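Local structure of collagen alpha1(xviii) chain (Mus musculus, 1DY1) at residues A[77-82]-A[103-108]. The protein is the source of endostatin, its C-terminal zinc-binding fragment, which inhibits angiogenesis. The protein carries 2 engineered substitutions. Sequence-based numbering, arbitrary orientation.
Sequences NLKDEV and RIFSFD. With ZN (zinc ion), chain B.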
ATOM      1  N   ASN A  77      -5.730   8.785   4.869  1.00 15.00           N
ATOM      2  CA  ASN A  77      -6.512   7.579   4.641  1.00 13.29           C
ATOM      3  C   ASN A  77      -7.812   7.946   3.922  1.00 12.27           C
ATOM      4  O   ASN A  77      -7.981   9.077   3.488  1.00 11.59           O
ATOM      5  CB  ASN A  77      -6.765   6.784   5.947  1.00 13.28           C
ATOM      6  CG  ASN A  77      -7.637   7.530   6.953  1.00 11.09           C
ATOM      7  OD1 ASN A  77      -8.392   8.413   6.593  1.00 15.94           O
ATOM      8  ND2 ASN A  77      -7.532   7.160   8.213  1.00  9.73           N
ATOM      9  N   LEU A  78      -8.692   6.969   3.746  1.00 14.42           N
ATOM     10  CA  LEU A  78      -9.971   7.160   3.064  1.00 16.30           C
ATOM     11  C   LEU A  78     -10.820   8.250   3.695  1.00 17.84           C
ATOM     12  O   LEU A  78     -11.564   8.945   3.002  1.00 20.03           O
ATOM     13  CB  LEU A  78     -10.779   5.859   3.073  1.00 13.52           C
ATOM     14  CG  LEU A  78     -12.037   5.847   2.205  1.00 12.98           C
ATOM     15  CD1 LEU A  78     -11.659   6.024   0.736  1.00  9.89           C
ATOM     16  CD2 LEU A  78     -12.778   4.534   2.418  1.00 13.29           C
ATOM     17  N   LYS A  79     -10.728   8.379   5.011  1.00 18.46           N
ATOM     18  CA  LYS A  79     -11.501   9.378   5.731  1.00 19.13           C
ATOM     19  C   LYS A  79     -10.765  10.692   5.873  1.00 20.43           C
ATOM     20  O   LYS A  79     -11.112  11.519   6.722  1.00 22.11           O
ATOM     21  CB  LYS A  79     -11.930   8.830   7.093  1.00 20.81           C
ATOM     22  CG  LYS A  79     -12.845   7.635   6.937  1.00 22.53           C
ATOM     23  CD  LYS A  79     -13.367   7.104   8.243  1.00 29.47           C
ATOM     24  CE  LYS A  79     -14.480   6.101   7.945  1.00 35.19           C
ATOM     25  NZ  LYS A  79     -15.063   5.465   9.151  1.00 44.78           N
ATOM     26  N   ASP A  80      -9.783  10.894   4.999  1.00 19.25           N
ATOM     27  CA  ASP A  80      -8.959  12.102   4.978  1.00 16.63           C
ATOM     28  C   ASP A  80      -8.238  12.421   6.293  1.00 16.69           C
ATOM     29  O   ASP A  80      -8.007  13.583   6.618  1.00 16.36           O
ATOM     30  CB  ASP A  80      -9.768  13.294   4.483  1.00 13.18           C
ATOM     31  CG  ASP A  80     -10.261  13.110   3.065  1.00 16.37           C
ATOM     32  OD1 ASP A  80      -9.567  12.454   2.251  1.00  9.47           O
ATOM     33  OD2 ASP A  80     -11.357  13.622   2.745  1.00 15.37           O
ATOM     34  N   GLU A  81      -7.912  11.380   7.056  1.00 15.11           N
ATOM     35  CA  GLU A  81      -7.160  11.526   8.298  1.00 17.33           C
ATOM     36  C   GLU A  81      -5.713  11.378   7.821  1.00 19.04           C
ATOM     37  O   GLU A  81      -5.454  10.615   6.892  1.00 18.26           O
ATOM     38  CB  GLU A  81      -7.530  10.409   9.281  1.00 20.88           C
ATOM     39  CG  GLU A  81      -9.037  10.306   9.521  1.00 24.20           C
ATOM     40  CD  GLU A  81      -9.443   9.220  10.502  1.00 26.96           C
ATOM     41  OE1 GLU A  81      -8.709   8.223  10.665  1.00 28.28           O
ATOM     42  OE2 GLU A  81     -10.532   9.357  11.105  1.00 35.54           O
ATOM     43  N   VAL A  82      -4.782  12.124   8.406  1.00 20.21           N
ATOM     44  CA  VAL A  82      -3.388  12.085   7.966  1.00 19.98           C
ATOM     45  C   VAL A  82      -2.613  10.931   8.545  1.00 21.36           C
ATOM     46  O   VAL A  82      -2.729  10.632   9.732  1.00 23.52           O
ATOM     47  CB  VAL A  82      -2.666  13.400   8.294  1.00 18.76           C
ATOM     48  CG1 VAL A  82      -1.289  13.460   7.628  1.00 18.16           C
ATOM     49  CG2 VAL A  82      -3.498  14.526   7.817  1.00 17.70           C
ATOM     50  N   ARG A 103      -5.221   4.883  11.295  1.00 24.57           N
ATOM     51  CA  ARG A 103      -5.888   3.684  10.827  1.00 23.57           C
ATOM     52  C   ARG A 103      -6.012   3.667   9.306  1.00 20.22           C
ATOM     53  O   ARG A 103      -6.150   4.714   8.658  1.00 20.02           O
ATOM     54  CB  ARG A 103      -7.256   3.582  11.497  1.00 25.62           C
ATOM     55  CG  ARG A 103      -8.037   4.859  11.381  1.00 29.48           C
ATOM     56  CD  ARG A 103      -9.137   4.933  12.411  1.00 30.18           C
ATOM     57  NE  ARG A 103      -9.972   6.097  12.158  1.00 34.51           N
ATOM     58  CZ  ARG A 103     -11.275   6.158  12.404  1.00 34.38           C
ATOM     59  NH1 ARG A 103     -11.907   5.109  12.921  1.00 31.97           N
ATOM     60  NH2 ARG A 103     -11.951   7.255  12.069  1.00 35.41           N
ATOM     61  N   ILE A 104      -5.900   2.467   8.747  1.00 17.56           N
ATOM     62  CA  ILE A 104      -5.979   2.248   7.314  1.00 14.60           C
ATOM     63  C   ILE A 104      -7.287   1.565   6.953  1.00 12.71           C
ATOM     64  O   ILE A 104      -7.614   0.521   7.501  1.00 12.49           O
ATOM     65  CB  ILE A 104      -4.801   1.397   6.864  1.00 14.64           C
ATOM     66  CG1 ILE A 104      -3.505   2.180   7.126  1.00 21.42           C
ATOM     67  CG2 ILE A 104      -4.945   1.023   5.404  1.00 13.13           C
ATOM     68  CD1 ILE A 104      -2.233   1.394   6.880  1.00 25.67           C
ATOM     69  N   PHE A 105      -8.038   2.177   6.039  1.00 14.27           N
ATOM     70  CA  PHE A 105      -9.337   1.643   5.592  1.00 12.35           C
ATOM     71  C   PHE A 105      -9.230   1.030   4.204  1.00 10.32           C
ATOM     72  O   PHE A 105      -8.368   1.419   3.414  1.00 10.67           O
ATOM     73  CB  PHE A 105     -10.404   2.760   5.543  1.00  8.45           C
ATOM     74  CG  PHE A 105     -10.738   3.358   6.889  1.00 11.95           C
ATOM     75  CD1 PHE A 105     -11.663   2.742   7.729  1.00 12.90           C
ATOM     76  CD2 PHE A 105     -10.121   4.525   7.324  1.00  9.28           C
ATOM     77  CE1 PHE A 105     -11.965   3.276   8.983  1.00 11.51           C
ATOM     78  CE2 PHE A 105     -10.417   5.062   8.564  1.00 12.24           C
ATOM     79  CZ  PHE A 105     -11.342   4.431   9.398  1.00 14.53           C
ATOM     80  N   SER A 106     -10.075   0.047   3.932  1.00  9.66           N
ATOM     81  CA  SER A 106     -10.138  -0.574   2.612  1.00 10.55           C
ATOM     82  C   SER A 106     -10.983   0.386   1.760  1.00 11.16           C
ATOM     83  O   SER A 106     -11.549   1.347   2.308  1.00 11.30           O
ATOM     84  CB  SER A 106     -10.825  -1.952   2.694  1.00 10.06           C
ATOM     85  OG  SER A 106     -12.026  -1.901   3.459  1.00  7.50           O
ATOM     86  N   PHE A 107     -11.068   0.157   0.446  1.00  8.30           N
ATOM     87  CA  PHE A 107     -11.882   1.027  -0.391  1.00  8.37           C
ATOM     88  C   PHE A 107     -13.340   0.978   0.066  1.00  9.68           C
ATOM     89  O   PHE A 107     -14.030   1.994   0.050  1.00 10.38           O
ATOM     90  CB  PHE A 107     -11.785   0.668  -1.881  1.00  4.87           C
ATOM     91  CG  PHE A 107     -10.516   1.161  -2.554  1.00 12.29           C
ATOM     92  CD1 PHE A 107     -10.361   2.505  -2.887  1.00 10.29           C
ATOM     93  CD2 PHE A 107      -9.468   0.282  -2.845  1.00 11.61           C
ATOM     94  CE1 PHE A 107      -9.182   2.963  -3.497  1.00  9.03           C
ATOM     95  CE2 PHE A 107      -8.289   0.738  -3.453  1.00  5.13           C
ATOM     96  CZ  PHE A 107      -8.151   2.076  -3.777  1.00  5.16           C
ATOM     97  N   ASP A 108     -13.811  -0.186   0.500  1.00 10.89           N
ATOM     98  CA  ASP A 108     -15.192  -0.290   0.949  1.00 11.80           C
ATOM     99  C   ASP A 108     -15.462   0.187   2.383  1.00 15.76           C
ATOM    100  O   ASP A 108     -16.526  -0.052   2.923  1.00 17.19           O
ATOM    101  CB  ASP A 108     -15.797  -1.678   0.667  1.00 11.01           C
ATOM    102  CG  ASP A 108     -15.129  -2.819   1.449  1.00 13.58           C
ATOM    103  OD1 ASP A 108     -14.408  -2.591   2.447  1.00 18.58           O
ATOM    104  OD2 ASP A 108     -15.347  -3.984   1.066  1.00 14.85           O
TER
HETATM  105 ZN    ZN B 401     -10.299  12.335   0.613  1.00 19.99          ZN
HETATM  106  O   HOH W   1      -7.242   4.057   3.989  1.00  6.40           O
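Lys79 lays its aliphatic chain over one face of the Phe105 ring, the two side chains crossing at about a right angle. Lys79 CD rests 3.5 Å from Phe105 CZ, and CE of the same lysine makes a CH-pi contact, 4.1 Å from the ring centroid and offset toward the rim. The edge of the same ring meets Asn77, whose amide stands steeply to it (77° between the planes), ND2 coming 3.6 Å from Phe105 CE2. With CG set between its own backbone N and carbonyl carbon (chi1 65°), Asn77 directs ND2 across to the other loop. ND2 donates a fairly straight bond of 2.8 Å to Arg103 O across the contact and a second to Glu81 OE1 of its own loop; both acceptors lie close to the amide plane, which fixes its rotation. OD1 faces back into its own loop, taking the N-H of Glu81 from above the carbonyl plane and, weakly, that of Lys79. Arg103 grips the Glu81 carboxylate side-on: NE reaches OE1 at 2.9 Å and NH2 reaches OE2 at 2.7 Å, the two flat groups only 21° from coplanar. OE1 thus serves two donors, tying the salt bridge to the Asn77 amide. At the base of the ring, the CB atoms of Leu78 and Phe105 touch at 4.0 Å, while Leu78 CD2 packs on the carbonyl oxygens of Ser106 and Phe107. One water accepts from both Leu78 N and Phe105 N, linking the backbones where no direct bond does. Asp80, pointing off the far side of the turn, binds zinc through OD1 together with His5, His7 and His15. The contact braces the type I beta turn from Asn77 to Asp80, in the connection between strands 75-76 and 82-84, against a neighbouring loop of the C-type-lectin-like endostatin fold, beside a zinc site.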